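Outer membrane lipoprotein carrier protein LolA (Thermus thermophilus, PDB 2YZY) is of unknown function but has a LolA-like fold, consistent with a periplasmic carrier that shields the lipid chains of lipoproteins on their way to the outer membrane. Local coordinates at residues E120-V123 against G128-W131. Residues are numbered along the deposited sequence; the frame is centred on the assembly and turned at random.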
ATOM      1  N   GLU A 120       9.294   7.688 -16.985  1.00 18.42           N
ATOM      2  CA  GLU A 120       9.736   9.021 -17.370  1.00 17.80           C
ATOM      3  C   GLU A 120      11.252   9.128 -17.275  1.00 17.41           C
ATOM      4  O   GLU A 120      11.890   9.795 -18.089  1.00 17.61           O
ATOM      5  CB  GLU A 120       9.103  10.094 -16.484  1.00 17.14           C
ATOM      6  CG  GLU A 120       9.373  11.498 -17.002  1.00 16.35           C
ATOM      7  CD  GLU A 120       8.904  12.579 -16.061  1.00 15.44           C
ATOM      8  OE1 GLU A 120       9.527  12.743 -14.993  1.00 14.06           O
ATOM      9  OE2 GLU A 120       7.910  13.260 -16.389  1.00 17.31           O
ATOM     10  N   GLY A 121      11.825   8.466 -16.276  1.00 17.85           N
ATOM     11  CA  GLY A 121      13.264   8.504 -16.099  1.00 17.79           C
ATOM     12  C   GLY A 121      13.637   8.103 -14.689  1.00 19.43           C
ATOM     13  O   GLY A 121      12.897   7.376 -14.036  1.00 16.40           O
ATOM     14  N   GLU A 122      14.782   8.570 -14.214  1.00 19.65           N
ATOM     15  CA  GLU A 122      15.210   8.233 -12.867  1.00 21.11           C
ATOM     16  C   GLU A 122      15.460   9.474 -12.031  1.00 21.01           C
ATOM     17  O   GLU A 122      15.627  10.575 -12.557  1.00 21.03           O
ATOM     18  CB  GLU A 122      16.469   7.369 -12.911  1.00 24.77           C
ATOM     19  CG  GLU A 122      17.589   7.955 -13.733  1.00 27.08           C
ATOM     20  CD  GLU A 122      18.797   7.043 -13.789  1.00 30.03           C
ATOM     21  OE1 GLU A 122      18.624   5.850 -14.112  1.00 30.97           O
ATOM     22  OE2 GLU A 122      19.915   7.524 -13.513  1.00 31.66           O
ATOM     23  N   VAL A 123      15.471   9.287 -10.718  1.00 19.11           N
ATOM     24  CA  VAL A 123      15.698  10.384  -9.794  1.00 20.26           C
ATOM     25  C   VAL A 123      16.336   9.840  -8.529  1.00 21.98           C
ATOM     26  O   VAL A 123      16.013   8.739  -8.080  1.00 21.66           O
ATOM     27  CB  VAL A 123      14.371  11.096  -9.428  1.00 19.64           C
ATOM     28  CG1 VAL A 123      13.411  10.112  -8.769  1.00 20.89           C
ATOM     29  CG2 VAL A 123      14.647  12.273  -8.503  1.00 21.54           C
ATOM     30  N   GLY A 128      18.168   5.969  -2.478  1.00 26.14           N
ATOM     31  CA  GLY A 128      19.061   5.731  -3.597  1.00 24.04           C
ATOM     32  C   GLY A 128      18.396   6.034  -4.926  1.00 22.00           C
ATOM     33  O   GLY A 128      17.323   6.637  -4.968  1.00 22.18           O
ATOM     34  N   MET A 129      19.027   5.618  -6.019  1.00 21.02           N
ATOM     35  CA  MET A 129      18.465   5.862  -7.340  1.00 20.44           C
ATOM     36  C   MET A 129      17.149   5.120  -7.512  1.00 19.63           C
ATOM     37  O   MET A 129      17.025   3.952  -7.143  1.00 18.26           O
ATOM     38  CB  MET A 129      19.445   5.437  -8.435  1.00 22.65           C
ATOM     39  CG  MET A 129      20.671   6.329  -8.550  1.00 25.39           C
ATOM     40  SD  MET A 129      20.230   8.073  -8.690  1.00 29.76           S
ATOM     41  CE  MET A 129      19.085   8.028 -10.064  1.00 19.80           C
ATOM     42  N   ALA A 130      16.167   5.810  -8.077  1.00 17.22           N
ATOM     43  CA  ALA A 130      14.857   5.223  -8.294  1.00 16.54           C
ATOM     44  C   ALA A 130      14.306   5.601  -9.658  1.00 15.95           C
ATOM     45  O   ALA A 130      14.714   6.603 -10.253  1.00 18.32           O
ATOM     46  CB  ALA A 130      13.898   5.695  -7.210  1.00 17.00           C
ATOM     47  N   TRP A 131      13.387   4.783 -10.152  1.00 14.55           N
ATOM     48  CA  TRP A 131      12.729   5.044 -11.422  1.00 14.51           C
ATOM     49  C   TRP A 131      11.479   5.847 -11.102  1.00 14.69           C
ATOM     50  O   TRP A 131      10.794   5.565 -10.116  1.00 13.97           O
ATOM     51  CB  TRP A 131      12.287   3.745 -12.095  1.00 16.79           C
ATOM     52  CG  TRP A 131      13.383   2.916 -12.669  1.00 19.45           C
ATOM     53  CD1 TRP A 131      14.216   3.252 -13.699  1.00 20.40           C
ATOM     54  CD2 TRP A 131      13.727   1.579 -12.292  1.00 21.35           C
ATOM     55  NE1 TRP A 131      15.054   2.203 -13.989  1.00 22.14           N
ATOM     56  CE2 TRP A 131      14.777   1.162 -13.142  1.00 22.83           C
ATOM     57  CE3 TRP A 131      13.249   0.688 -11.321  1.00 22.53           C
ATOM     58  CZ2 TRP A 131      15.358  -0.108 -13.050  1.00 23.94           C
ATOM     59  CZ3 TRP A 131      13.828  -0.577 -11.229  1.00 23.79           C
ATOM     60  CH2 TRP A 131      14.873  -0.960 -12.092  1.00 24.58           C
TER
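Val123 and Ala130 form the antiparallel hydrogen-bonded pair that ties strand 116-125, outermost within the chain, to strand 128-136 in a beta hairpin. Val123 N donates to Ala130 O at 2.8 Å, with an N-H...O angle of 160°, and Ala130 N returns a bond to Val123 O at 2.9 Å, somewhat more bent at 149°. Ala130 O also receives a weak, bent CA-H...O contact from Glu122, whose CA lies 3.1 Å from that oxygen. This backbone ladder is the tight part of the contact. On the face shared by Val123 and Ala130, the small methyl of Ala130 sits against Val123 O, and Val123 itself reaches on to Tyr149 of strand 145-151. The other face, carrying Glu122 and Trp131, is looser and more open to solvent. There Met129, folded back by bends at chi2 and chi3, lays its CE methyl across the Glu122 chain, 3.6 Å from Glu122 OE2 and equally near Val123 C. While Glu122 OE2 lies by this methyl, OE1 forms a salt bridge with Lys152 NZ, outside the hairpin; the Trp131 indole packs on Leu119 and Ile150. Gly121 O lies near the plane of that indole, at its edge, and takes a weak CA-H...O contact from Trp131 CA at 3.5 Å. Glu120 and Gly121 together face Lys132 in a classic beta bulge, where the backbone angles of Gly121 call for glycine. Directional peptide bonds thus set the register of this edge hairpin, whereas on the more open face the Met129 methyl adds less directional packing and Glu122 directs its charge to Lys152, beyond the two strands.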